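Local coordinates for protein PATF (Prochloron didemni, PDB 4BG2) that probably acts in patellamide (cyanobactin) biosynthesis as a protein of the prenyltransferase family, its exact activity uncertain, at residues Asp104-Ala109 with Ala150-Val155; Glu38-Glu43 with Asn119-His124; Lys251-Tyr256 with Lys265-Cys270; Lys255-Asn260 with Thr286-Ser291. One frame throughout, in Å; residues are numbered along the deposited sequence.

Contact 1 of 4, residues Asp104-Ala109 with Ala150-Val155; sequences DRFAAA and ARTALV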
loop_
_atom_site.group_PDB
_atom_site.type_symbol
_atom_site.label_atom_id
_atom_site.label_comp_id
_atom_site.label_asym_id
_atom_site.label_seq_id
_atom_site.Cartn_x
_atom_site.Cartn_y
_atom_site.Cartn_z
ATOM N N ASP A 104 -2.580 2.820 17.165
ATOM C CA ASP A 104 -3.565 2.827 18.248
ATOM C C ASP A 104 -4.145 4.224 18.508
ATOM O O ASP A 104 -5.340 4.374 18.673
ATOM C CB ASP A 104 -2.961 2.311 19.549
ATOM C CG ASP A 104 -2.750 0.833 19.542
ATOM O OD1 ASP A 104 -3.392 0.134 18.719
ATOM O OD2 ASP A 104 -1.949 0.356 20.371
ATOM N N ARG A 105 -3.294 5.237 18.513
ATOM C CA ARG A 105 -3.758 6.598 18.738
ATOM C C ARG A 105 -4.627 7.085 17.574
ATOM O O ARG A 105 -5.640 7.755 17.794
ATOM C CB ARG A 105 -2.587 7.534 18.991
ATOM C CG ARG A 105 -1.993 7.355 20.380
ATOM C CD ARG A 105 -0.571 7.871 20.461
ATOM N NE ARG A 105 -0.500 9.321 20.308
ATOM C CZ ARG A 105 0.622 10.020 20.114
ATOM N NH1 ARG A 105 1.809 9.425 20.020
ATOM N NH2 ARG A 105 0.552 11.333 19.985
ATOM N N PHE A 106 -4.295 6.715 16.344
ATOM C CA PHE A 106 -5.105 7.153 15.207
ATOM C C PHE A 106 -6.450 6.449 15.244
ATOM O O PHE A 106 -7.507 7.081 15.053
ATOM C CB PHE A 106 -4.405 6.906 13.867
ATOM C CG PHE A 106 -5.198 7.408 12.697
ATOM C CD1 PHE A 106 -6.207 6.657 12.171
ATOM C CD2 PHE A 106 -4.951 8.654 12.167
ATOM C CE1 PHE A 106 -6.958 7.118 11.114
ATOM C CE2 PHE A 106 -5.698 9.124 11.104
ATOM C CZ PHE A 106 -6.705 8.355 10.583
ATOM N N ALA A 107 -6.418 5.147 15.531
ATOM C CA ALA A 107 -7.630 4.343 15.606
ATOM C C ALA A 107 -8.546 4.842 16.715
ATOM O O ALA A 107 -9.743 5.008 16.492
ATOM C CB ALA A 107 -7.317 2.881 15.816
ATOM N N ALA A 108 -7.978 5.070 17.895
ATOM C CA ALA A 108 -8.719 5.624 19.023
ATOM C C ALA A 108 -9.321 6.960 18.631
ATOM O O ALA A 108 -10.503 7.184 18.829
ATOM C CB ALA A 108 -7.810 5.793 20.237
ATOM N N ALA A 109 -8.519 7.835 18.032
ATOM C CA ALA A 109 -8.985 9.171 17.689
ATOM C C ALA A 109 -10.135 9.175 16.694
ATOM O O ALA A 109 -11.069 9.943 16.838
ATOM C CB ALA A 109 -7.845 10.022 17.172
ATOM N N ALA A 150 -5.996 14.040 8.624
ATOM C CA ALA A 150 -4.656 14.335 8.137
ATOM C C ALA A 150 -3.834 15.028 9.202
ATOM O O ALA A 150 -2.634 14.777 9.293
ATOM C CB ALA A 150 -4.721 15.201 6.882
ATOM N N ARG A 151 -4.461 15.884 10.017
ATOM C CA ARG A 151 -3.758 16.516 11.159
ATOM C C ARG A 151 -3.248 15.519 12.176
ATOM O O ARG A 151 -2.092 15.564 12.577
ATOM C CB ARG A 151 -4.647 17.496 11.914
ATOM C CG ARG A 151 -4.678 18.865 11.281
ATOM C CD ARG A 151 -5.333 19.896 12.175
ATOM N NE ARG A 151 -5.080 21.200 11.569
ATOM C CZ ARG A 151 -5.840 21.751 10.633
ATOM N NH1 ARG A 151 -6.957 21.146 10.229
ATOM N NH2 ARG A 151 -5.492 22.928 10.122
ATOM N N THR A 152 -4.126 14.615 12.595
ATOM C CA THR A 152 -3.748 13.561 13.529
ATOM C C THR A 152 -2.555 12.771 12.991
ATOM O O THR A 152 -1.566 12.582 13.700
ATOM C CB THR A 152 -4.910 12.607 13.757
ATOM O OG1 THR A 152 -6.060 13.339 14.213
ATOM C CG2 THR A 152 -4.525 11.530 14.775
ATOM N N ALA A 153 -2.628 12.338 11.725
ATOM C CA ALA A 153 -1.511 11.596 11.092
ATOM C C ALA A 153 -0.225 12.418 11.070
ATOM O O ALA A 153 0.861 11.910 11.380
ATOM C CB ALA A 153 -1.882 11.162 9.671
ATOM N N LEU A 154 -0.355 13.691 10.705
ATOM C CA LEU A 154 0.785 14.603 10.634
ATOM C C LEU A 154 1.454 14.776 12.002
ATOM O O LEU A 154 2.672 14.802 12.103
ATOM C CB LEU A 154 0.321 15.971 10.110
ATOM C CG LEU A 154 1.297 16.884 9.396
ATOM C CD1 LEU A 154 1.915 16.242 8.170
ATOM C CD2 LEU A 154 0.565 18.164 9.003
ATOM N N VAL A 155 0.648 14.906 13.043
ATOM C CA VAL A 155 1.159 14.954 14.417
ATOM C C VAL A 155 1.887 13.670 14.799
ATOM O O VAL A 155 2.968 13.716 15.360
ATOM C CB VAL A 155 0.010 15.181 15.424
ATOM C CG1 VAL A 155 0.446 14.845 16.847
ATOM C CG2 VAL A 155 -0.484 16.613 15.327
#

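Contact 2 of 4, residues Glu38-Glu43 with Asn119-His124; sequences EEAILE and NTIGVH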
loop_
_atom_site.group_PDB
_atom_site.type_symbol
_atom_site.label_atom_id
_atom_site.label_comp_id
_atom_site.label_asym_id
_atom_site.label_seq_id
_atom_site.Cartn_x
_atom_site.Cartn_y
_atom_site.Cartn_z
ATOM N N GLU A 38 -2.168 -15.423 5.973
ATOM C CA GLU A 38 -3.096 -16.176 5.146
ATOM C C GLU A 38 -4.354 -16.524 5.948
ATOM O O GLU A 38 -5.479 -16.377 5.457
ATOM C CB GLU A 38 -2.414 -17.442 4.606
ATOM C CG GLU A 38 -1.313 -17.163 3.583
ATOM C CD GLU A 38 -0.604 -18.425 3.069
ATOM O OE1 GLU A 38 -0.911 -19.540 3.535
ATOM O OE2 GLU A 38 0.262 -18.312 2.167
ATOM N N GLU A 39 -4.170 -16.969 7.185
ATOM C CA GLU A 39 -5.304 -17.255 8.047
ATOM C C GLU A 39 -6.107 -15.981 8.301
ATOM O O GLU A 39 -7.339 -16.003 8.290
ATOM C CB GLU A 39 -4.846 -17.879 9.377
ATOM C CG GLU A 39 -4.158 -19.217 9.186
ATOM C CD GLU A 39 -3.580 -19.821 10.463
ATOM O OE1 GLU A 39 -2.860 -19.127 11.227
ATOM O OE2 GLU A 39 -3.841 -21.022 10.695
ATOM N N ALA A 40 -5.426 -14.857 8.505
ATOM C CA ALA A 40 -6.143 -13.616 8.818
ATOM C C ALA A 40 -7.058 -13.147 7.676
ATOM O O ALA A 40 -8.206 -12.730 7.909
ATOM C CB ALA A 40 -5.182 -12.529 9.214
ATOM N N ILE A 41 -6.578 -13.233 6.441
ATOM C CA ILE A 41 -7.365 -12.694 5.331
ATOM C C ILE A 41 -8.557 -13.560 4.970
ATOM O O ILE A 41 -9.500 -13.085 4.347
ATOM C CB ILE A 41 -6.539 -12.428 4.066
ATOM C CG1 ILE A 41 -6.105 -13.743 3.416
ATOM C CG2 ILE A 41 -5.389 -11.483 4.379
ATOM C CD1 ILE A 41 -5.171 -13.545 2.250
ATOM N N LEU A 42 -8.510 -14.827 5.347
ATOM C CA LEU A 42 -9.648 -15.706 5.177
ATOM C C LEU A 42 -10.827 -15.317 6.061
ATOM O O LEU A 42 -11.949 -15.683 5.754
ATOM C CB LEU A 42 -9.256 -17.158 5.470
ATOM C CG LEU A 42 -8.363 -17.847 4.434
ATOM C CD1 LEU A 42 -8.111 -19.296 4.848
ATOM C CD2 LEU A 42 -9.003 -17.789 3.064
ATOM N N GLU A 43 -10.569 -14.582 7.147
ATOM C CA GLU A 43 -11.625 -14.137 8.043
ATOM C C GLU A 43 -12.331 -12.871 7.592
ATOM O O GLU A 43 -13.342 -12.504 8.173
ATOM C CB GLU A 43 -11.076 -13.909 9.452
ATOM C CG GLU A 43 -10.491 -15.153 10.098
ATOM C CD GLU A 43 -10.144 -14.928 11.565
ATOM O OE1 GLU A 43 -9.562 -13.873 11.901
ATOM O OE2 GLU A 43 -10.468 -15.800 12.393
ATOM N N ASN A 119 -9.730 0.240 6.699
ATOM C CA ASN A 119 -8.294 0.001 6.740
ATOM C C ASN A 119 -7.998 -1.334 6.059
ATOM O O ASN A 119 -8.871 -2.171 5.948
ATOM C CB ASN A 119 -7.766 0.031 8.157
ATOM C CG ASN A 119 -8.309 -1.102 9.009
ATOM O OD1 ASN A 119 -9.384 -0.988 9.617
ATOM N ND2 ASN A 119 -7.580 -2.202 9.046
ATOM N N THR A 120 -6.775 -1.490 5.574
ATOM C CA THR A 120 -6.318 -2.738 5.011
ATOM C C THR A 120 -5.649 -3.558 6.114
ATOM O O THR A 120 -5.435 -3.079 7.229
ATOM C CB THR A 120 -5.221 -2.510 3.938
ATOM O OG1 THR A 120 -4.114 -1.879 4.548
ATOM C CG2 THR A 120 -5.693 -1.621 2.821
ATOM N N ILE A 121 -5.275 -4.785 5.793
ATOM C CA ILE A 121 -4.234 -5.421 6.557
ATOM C C ILE A 121 -3.207 -5.950 5.579
ATOM O O ILE A 121 -3.528 -6.409 4.496
ATOM C CB ILE A 121 -4.730 -6.564 7.480
ATOM C CG1 ILE A 121 -5.562 -7.578 6.734
ATOM C CG2 ILE A 121 -5.542 -6.000 8.646
ATOM C CD1 ILE A 121 -5.723 -8.878 7.468
ATOM N N GLY A 122 -1.969 -5.937 6.015
ATOM C CA GLY A 122 -0.903 -6.344 5.175
ATOM C C GLY A 122 0.327 -6.692 5.936
ATOM O O GLY A 122 0.477 -6.323 7.106
ATOM N N VAL A 123 1.192 -7.440 5.256
ATOM C CA VAL A 123 2.495 -7.795 5.749
ATOM C C VAL A 123 3.516 -7.598 4.635
ATOM O O VAL A 123 3.245 -7.910 3.468
ATOM C CB VAL A 123 2.586 -9.265 6.231
ATOM C CG1 VAL A 123 1.789 -9.454 7.492
ATOM C CG2 VAL A 123 2.151 -10.262 5.163
ATOM N N HIS A 124 4.692 -7.135 5.019
ATOM C CA HIS A 124 5.854 -7.090 4.150
ATOM C C HIS A 124 6.980 -7.891 4.789
ATOM O O HIS A 124 7.560 -7.482 5.806
ATOM C CB HIS A 124 6.322 -5.641 3.912
ATOM C CG HIS A 124 5.283 -4.757 3.280
ATOM N ND1 HIS A 124 5.401 -3.387 3.252
ATOM C CD2 HIS A 124 4.119 -5.041 2.657
ATOM C CE1 HIS A 124 4.370 -2.863 2.616
ATOM N NE2 HIS A 124 3.555 -3.846 2.278
#

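Contact 3 of 4, residues Lys251-Tyr256 with Lys265-Cys270; sequences KDLPKY and KIYNFC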
loop_
_atom_site.group_PDB
_atom_site.type_symbol
_atom_site.label_atom_id
_atom_site.label_comp_id
_atom_site.label_asym_id
_atom_site.label_seq_id
_atom_site.Cartn_x
_atom_site.Cartn_y
_atom_site.Cartn_z
ATOM N N LYS A 251 -0.454 -2.888 -20.176
ATOM C CA LYS A 251 0.372 -2.736 -21.374
ATOM C C LYS A 251 0.864 -1.306 -21.592
ATOM O O LYS A 251 1.778 -1.074 -22.364
ATOM C CB LYS A 251 -0.382 -3.257 -22.602
ATOM C CG LYS A 251 -0.494 -4.774 -22.588
ATOM C CD LYS A 251 -1.640 -5.345 -23.411
ATOM C CE LYS A 251 -1.960 -6.754 -22.922
ATOM N NZ LYS A 251 -2.912 -7.470 -23.808
ATOM N N ASP A 252 0.275 -0.354 -20.882
ATOM C CA ASP A 252 0.742 1.022 -20.922
ATOM C C ASP A 252 2.028 1.259 -20.126
ATOM O O ASP A 252 2.661 2.293 -20.322
ATOM C CB ASP A 252 -0.358 1.972 -20.421
ATOM C CG ASP A 252 -1.482 2.175 -21.441
ATOM O OD1 ASP A 252 -1.283 1.928 -22.658
ATOM O OD2 ASP A 252 -2.577 2.598 -21.005
ATOM N N LEU A 253 2.423 0.348 -19.231
ATOM C CA LEU A 253 3.608 0.610 -18.392
ATOM C C LEU A 253 4.896 0.853 -19.189
ATOM O O LEU A 253 5.612 1.805 -18.897
ATOM C CB LEU A 253 3.853 -0.483 -17.336
ATOM C CG LEU A 253 2.891 -0.625 -16.151
ATOM C CD1 LEU A 253 3.436 -1.706 -15.230
ATOM C CD2 LEU A 253 2.663 0.668 -15.377
ATOM N N PRO A 254 5.206 -0.009 -20.178
ATOM C CA PRO A 254 6.422 0.215 -20.999
ATOM C C PRO A 254 6.471 1.550 -21.748
ATOM O O PRO A 254 7.545 1.964 -22.190
ATOM C CB PRO A 254 6.393 -0.946 -22.002
ATOM C CG PRO A 254 5.569 -2.000 -21.350
ATOM C CD PRO A 254 4.540 -1.279 -20.528
ATOM N N LYS A 255 5.325 2.205 -21.917
ATOM C CA LYS A 255 5.297 3.551 -22.494
ATOM C C LYS A 255 5.937 4.565 -21.561
ATOM O O LYS A 255 6.468 5.552 -22.026
ATOM C CB LYS A 255 3.863 3.982 -22.827
ATOM C CG LYS A 255 3.202 3.069 -23.846
ATOM C CD LYS A 255 1.825 3.548 -24.280
ATOM C CE LYS A 255 1.137 2.461 -25.096
ATOM N NZ LYS A 255 0.033 2.957 -25.974
ATOM N N TYR A 256 5.905 4.324 -20.249
ATOM C CA TYR A 256 6.326 5.346 -19.295
ATOM C C TYR A 256 7.510 4.981 -18.413
ATOM O O TYR A 256 8.138 5.870 -17.832
ATOM C CB TYR A 256 5.145 5.748 -18.409
ATOM C CG TYR A 256 3.885 5.998 -19.194
ATOM C CD1 TYR A 256 3.780 7.099 -20.048
ATOM C CD2 TYR A 256 2.815 5.116 -19.130
ATOM C CE1 TYR A 256 2.635 7.317 -20.793
ATOM C CE2 TYR A 256 1.669 5.325 -19.878
ATOM C CZ TYR A 256 1.583 6.423 -20.703
ATOM O OH TYR A 256 0.440 6.627 -21.435
ATOM N N LYS A 265 10.715 -9.048 -15.504
ATOM C CA LYS A 265 10.137 -10.309 -15.040
ATOM C C LYS A 265 8.791 -10.092 -14.351
ATOM O O LYS A 265 7.820 -10.815 -14.617
ATOM C CB LYS A 265 11.086 -11.026 -14.098
ATOM C CG LYS A 265 10.418 -12.154 -13.318
ATOM C CD LYS A 265 11.446 -12.967 -12.552
ATOM C CE LYS A 265 10.781 -14.043 -11.716
ATOM N NZ LYS A 265 11.790 -15.088 -11.396
ATOM N N ILE A 266 8.722 -9.093 -13.470
ATOM C CA ILE A 266 7.459 -8.783 -12.803
ATOM C C ILE A 266 6.425 -8.359 -13.835
ATOM O O ILE A 266 5.255 -8.758 -13.754
ATOM C CB ILE A 266 7.600 -7.665 -11.741
ATOM C CG1 ILE A 266 8.553 -8.088 -10.630
ATOM C CG2 ILE A 266 6.245 -7.314 -11.137
ATOM C CD1 ILE A 266 9.214 -6.920 -9.922
ATOM N N TYR A 267 6.856 -7.552 -14.805
ATOM C CA TYR A 267 5.948 -7.063 -15.826
ATOM C C TYR A 267 5.347 -8.192 -16.646
ATOM O O TYR A 267 4.142 -8.232 -16.874
ATOM C CB TYR A 267 6.669 -6.086 -16.756
ATOM C CG TYR A 267 5.801 -5.667 -17.901
ATOM C CD1 TYR A 267 4.706 -4.835 -17.689
ATOM C CD2 TYR A 267 6.048 -6.122 -19.183
ATOM C CE1 TYR A 267 3.894 -4.451 -18.740
ATOM C CE2 TYR A 267 5.233 -5.754 -20.240
ATOM C CZ TYR A 267 4.162 -4.917 -20.006
ATOM O OH TYR A 267 3.355 -4.530 -21.033
ATOM N N ASN A 268 6.205 -9.102 -17.085
ATOM C CA ASN A 268 5.796 -10.284 -17.860
ATOM C C ASN A 268 4.853 -11.166 -17.083
ATOM O O ASN A 268 3.843 -11.643 -17.609
ATOM C CB ASN A 268 7.027 -11.103 -18.230
ATOM C CG ASN A 268 7.872 -10.432 -19.287
ATOM O OD1 ASN A 268 7.409 -9.569 -20.030
ATOM N ND2 ASN A 268 9.117 -10.829 -19.355
ATOM N N PHE A 269 5.185 -11.385 -15.815
ATOM C CA PHE A 269 4.312 -12.172 -14.965
ATOM C C PHE A 269 2.921 -11.543 -14.917
ATOM O O PHE A 269 1.919 -12.236 -15.074
ATOM C CB PHE A 269 4.892 -12.301 -13.567
ATOM C CG PHE A 269 3.910 -12.831 -12.572
ATOM C CD1 PHE A 269 3.639 -14.189 -12.503
ATOM C CD2 PHE A 269 3.221 -11.966 -11.737
ATOM C CE1 PHE A 269 2.718 -14.678 -11.600
ATOM C CE2 PHE A 269 2.297 -12.452 -10.830
ATOM C CZ PHE A 269 2.051 -13.808 -10.757
ATOM N N CYS A 270 2.866 -10.225 -14.730
ATOM C CA CYS A 270 1.582 -9.520 -14.651
ATOM C C CYS A 270 0.712 -9.661 -15.897
ATOM O O CYS A 270 -0.510 -9.868 -15.759
ATOM C CB CYS A 270 1.782 -8.041 -14.351
ATOM S SG CYS A 270 2.099 -7.739 -12.614
#

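Contact 4 of 4, residues Lys255-Asn260 with Thr286-Ser291; sequences KYFTFN and TELEKS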
loop_
_atom_site.group_PDB
_atom_site.type_symbol
_atom_site.label_atom_id
_atom_site.label_comp_id
_atom_site.label_asym_id
_atom_site.label_seq_id
_atom_site.Cartn_x
_atom_site.Cartn_y
_atom_site.Cartn_z
ATOM N N LYS A 255 5.325 2.205 -21.917
ATOM C CA LYS A 255 5.297 3.551 -22.494
ATOM C C LYS A 255 5.937 4.565 -21.561
ATOM O O LYS A 255 6.468 5.552 -22.026
ATOM C CB LYS A 255 3.863 3.982 -22.827
ATOM C CG LYS A 255 3.202 3.069 -23.846
ATOM C CD LYS A 255 1.825 3.548 -24.280
ATOM C CE LYS A 255 1.137 2.461 -25.096
ATOM N NZ LYS A 255 0.033 2.957 -25.974
ATOM N N TYR A 256 5.905 4.324 -20.249
ATOM C CA TYR A 256 6.326 5.346 -19.295
ATOM C C TYR A 256 7.510 4.981 -18.413
ATOM O O TYR A 256 8.138 5.870 -17.832
ATOM C CB TYR A 256 5.145 5.748 -18.409
ATOM C CG TYR A 256 3.885 5.998 -19.194
ATOM C CD1 TYR A 256 3.780 7.099 -20.048
ATOM C CD2 TYR A 256 2.815 5.116 -19.130
ATOM C CE1 TYR A 256 2.635 7.317 -20.793
ATOM C CE2 TYR A 256 1.669 5.325 -19.878
ATOM C CZ TYR A 256 1.583 6.423 -20.703
ATOM O OH TYR A 256 0.440 6.627 -21.435
ATOM N N PHE A 257 7.804 3.688 -18.303
ATOM C CA PHE A 257 8.880 3.213 -17.463
ATOM C C PHE A 257 9.752 2.228 -18.230
ATOM O O PHE A 257 9.245 1.445 -19.036
ATOM C CB PHE A 257 8.292 2.488 -16.236
ATOM C CG PHE A 257 7.328 3.320 -15.437
ATOM C CD1 PHE A 257 7.796 4.249 -14.520
ATOM C CD2 PHE A 257 5.956 3.187 -15.602
ATOM C CE1 PHE A 257 6.911 5.015 -13.781
ATOM C CE2 PHE A 257 5.068 3.961 -14.867
ATOM C CZ PHE A 257 5.551 4.874 -13.957
ATOM N N THR A 258 11.052 2.244 -17.933
ATOM C CA THR A 258 11.999 1.223 -18.381
ATOM C C THR A 258 12.571 0.547 -17.152
ATOM O O THR A 258 13.034 1.217 -16.226
ATOM C CB THR A 258 13.148 1.863 -19.194
ATOM O OG1 THR A 258 12.589 2.632 -20.258
ATOM C CG2 THR A 258 14.089 0.812 -19.764
ATOM N N PHE A 259 12.530 -0.780 -17.128
ATOM C CA PHE A 259 12.880 -1.534 -15.937
ATOM C C PHE A 259 14.223 -2.217 -16.094
ATOM O O PHE A 259 14.649 -2.527 -17.217
ATOM C CB PHE A 259 11.839 -2.624 -15.663
ATOM C CG PHE A 259 10.423 -2.118 -15.515
ATOM C CD1 PHE A 259 10.024 -1.452 -14.370
ATOM C CD2 PHE A 259 9.475 -2.349 -16.513
ATOM C CE1 PHE A 259 8.715 -1.006 -14.226
ATOM C CE2 PHE A 259 8.165 -1.909 -16.370
ATOM C CZ PHE A 259 7.785 -1.238 -15.224
ATOM N N ASN A 260 14.878 -2.479 -14.961
ATOM C CA ASN A 260 15.956 -3.445 -14.934
ATOM C C ASN A 260 15.362 -4.835 -15.208
ATOM O O ASN A 260 14.168 -4.961 -15.445
ATOM C CB ASN A 260 16.742 -3.369 -13.619
ATOM C CG ASN A 260 15.931 -3.826 -12.411
ATOM O OD1 ASN A 260 14.784 -4.245 -12.536
ATOM N ND2 ASN A 260 16.563 -3.801 -11.243
ATOM N N THR A 286 14.211 10.861 -7.641
ATOM C CA THR A 286 15.623 10.589 -7.908
ATOM C C THR A 286 15.815 9.332 -8.752
ATOM O O THR A 286 16.584 9.331 -9.684
ATOM C CB THR A 286 16.390 10.399 -6.577
ATOM O OG1 THR A 286 16.422 11.644 -5.865
ATOM C CG2 THR A 286 17.835 9.905 -6.831
ATOM N N GLU A 287 15.113 8.254 -8.407
ATOM C CA GLU A 287 15.267 7.001 -9.139
ATOM C C GLU A 287 14.640 7.072 -10.531
ATOM O O GLU A 287 15.067 6.356 -11.434
ATOM C CB GLU A 287 14.698 5.837 -8.346
ATOM C CG GLU A 287 14.841 4.485 -9.034
ATOM C CD GLU A 287 16.267 3.949 -9.033
ATOM O OE1 GLU A 287 17.093 4.380 -8.196
ATOM O OE2 GLU A 287 16.554 3.089 -9.886
ATOM N N LEU A 288 13.621 7.905 -10.698
ATOM C CA LEU A 288 13.005 8.129 -12.017
ATOM C C LEU A 288 13.909 8.857 -13.006
ATOM O O LEU A 288 13.679 8.782 -14.205
ATOM C CB LEU A 288 11.727 8.955 -11.907
ATOM C CG LEU A 288 10.394 8.254 -12.096
ATOM C CD1 LEU A 288 9.313 9.329 -12.174
ATOM C CD2 LEU A 288 10.354 7.364 -13.341
ATOM N N GLU A 289 14.911 9.573 -12.506
ATOM C CA GLU A 289 15.833 10.300 -13.370
ATOM C C GLU A 289 16.770 9.355 -14.131
ATOM O O GLU A 289 17.375 9.751 -15.125
ATOM C CB GLU A 289 16.679 11.289 -12.547
ATOM C CG GLU A 289 15.939 12.446 -11.873
ATOM C CD GLU A 289 15.356 13.505 -12.828
ATOM O OE1 GLU A 289 14.642 13.142 -13.789
ATOM O OE2 GLU A 289 15.563 14.717 -12.581
ATOM N N LYS A 290 16.905 8.119 -13.651
ATOM C CA LYS A 290 17.843 7.148 -14.217
ATOM C C LYS A 290 17.321 6.564 -15.538
ATOM O O LYS A 290 16.128 6.577 -15.791
ATOM C CB LYS A 290 18.134 6.016 -13.203
ATOM C CG LYS A 290 18.807 6.427 -11.884
ATOM C CD LYS A 290 18.667 5.291 -10.865
ATOM C CE LYS A 290 19.712 5.247 -9.748
ATOM N NZ LYS A 290 19.768 6.480 -8.919
ATOM N N SER A 291 18.225 6.061 -16.379
ATOM C CA SER A 291 17.842 5.450 -17.662
ATOM C C SER A 291 16.980 4.188 -17.463
ATOM O O SER A 291 16.139 3.830 -18.303
ATOM C CB SER A 291 19.089 5.116 -18.502
ATOM O OG SER A 291 19.840 4.051 -17.933
#

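Contact 1 of 4, residues Asp104-Ala109 with Ala150-Val155
F106 and T152 carry this contact, which is apolar across the gap. Ring carbon CD2 of F106 meets methyl CG2 of T152 at 3.9 Å. The two side chains run obliquely to one another. The F106 torsion chi1 is -177°, with CG opposite the backbone N, and this swings the ring across to the other helix. The backbone N of A153 lies near the ring plane at its edge, 4.4 Å from CD2 of F106. The methyl CB of A109 adds a looser touch, 4.4 Å from CG2 of T152.

The polar side of T152 is turned elsewhere. Its OG1 is hydrogen-bonded to H110 NE2, one residue past the first segment, and to the carbonyl of E148 in its own helix. H110 also meets the F106 ring.

The two helices run nearly antiparallel, at 160°, with axes 10.2 Å apart. Both rest on strand 173-181, where F106 and A153 touch I176. They form part of the helical layer outside the barrel. The chemistry implies a modest, mostly apolar seam, in which the threonine methyl faces the ring while OG1 is held by H110 and the E148 carbonyl.

Contact 2 of 4, residues Glu38-Glu43 with Asn119-His124
A chi1 of 52° in I121 places CG1 between the backbone N and the carbonyl carbon. A chi2 of 163° then extends CD1 toward the helix that carries A40 and I41. I41 has the same kind of chi1, 70°, which leaves its CG2 beside its own backbone N and facing I121. The branch methyl of one isoleucine thus meets the end methyl of the other.

CD1 of I121 touches two neighbouring residues of the helix. It is 4.1 Å from CB of A40, and equally 4.1 Å from CG2 of I41. The contact is purely apolar and small, a single methyl resting against one turn of helix. At the break in the strand, ND2 of N119 gives a hydrogen bond of 2.9 Å to T120 O. The donor lies above the carbonyl plane, while the acceptor is close to the amide plane of N119. OD1 of N119 is bonded to S79.

The strand alternates in facing. I121 faces the outer helices, and T120 and H124 face the other way, where E67 and E179 bind them. Helix 34-42 packs over strands 60-70 and 116-124, with I41 on V68. Helix 3-25 touches I41 from V19, and helix 79-91 reaches I121 through H82.

Contact 3 of 4, residues Lys251-Tyr256 with Lys265-Cys270
Y267 reaches from helix 261-272 to the 251-256 segment, and its ring and hydroxyl end touch K251, L253 and P254. At CB the chain leaves the helix with CG anti to the backbone N (chi1 174°), which sends the ring outward toward the other segment. Along one ring edge, CD1 meets CD1 of L253 at 4.2 Å, close to the ring plane. The leucine and the tyrosine pass each other in opposite directions.

Further out, CE1 lies 3.7 Å from CD of P254. CE2, on the other edge, is 3.9 Å from CG of the same proline. CZ comes to 3.5 Å from that CG. The proline ring crosses the tyrosine at about a right angle and approaches it obliquely.

Helix 261-272 lies outside the ten-stranded antiparallel barrel, at the seam where its first and last strands meet. I266 touches C54 and V56 of strand 48-57 and F298 of strand 295-303. L253 also rests on F298, and so both segments share this support. This is in keeping with the PT barrel of prenyltransferases, in which helices ring the strands.

At the tip, OH of Y267 is 3.4 Å from CG of P254. It is also 3.5 Å from CA of K251, whose extended side chain leads off from the hydroxyl. Without the ring, as with an alanine at Y267, P254 and the K251 backbone would probably lose their cover and a gap would open between the two segments.

Contact 4 of 4, residues Lys255-Asn260 with Thr286-Ser291
F257 and T258 lie in an extended loop that runs past L288 and S291. The second segment is a weakly bonded helical turn that gives way to loop. CA of F257 is 8.4 Å from CA of L288, and CA of T258 is 7.2 Å from CA of S291. Backbone bonds tie T258 and N260 to L293, just beyond the second segment.

Among the side chains, CD2 of L288 meets the F257 ring at its edge, near the ring plane, 4.2 Å from CE1. A chi1 of -107° in L288, off a staggered value, turns CG and with it CD2 to the ring. I223 of helix 218-223 touches both residues, so the pair sits in a shared apolar cluster.

T258 makes the second touch. Its CB lies 3.7 Å from the carbonyl O of S291, a carbon-to-oxygen approach. Polar groups are paired at the flanks. N260 caps the following helix through OD1, bonded to G263 N, and its ND2 is bonded to E294. NZ of K290 makes a salt bridge of 3.5 Å with OE1 of E287. The chemistry implies that two weak touches across the gap, one apolar and one against a carbonyl, are backed by polar bonds to the 292-295 stretch.

How the contacts relate
From the N terminus, contact 2 opens first, at helix 34-42. Contact 1 opens at helix 101-110 before contact 2 closes on strand 116-124, and closes later on helix 147-157. The two loops therefore cross. Their centres are about 22 Å apart, and they tie outer helices to the barrel and to each other. Contacts 3 and 4 come later in the chain, starting from the same stretch around helix 253-256. Contact 3 closes a short loop on helix 261-272. Contact 4 closes further on, after strand 276-284, at helix 285-288. Their centres are about 12 Å apart, on the opposite side of the chain's centre from contact 1.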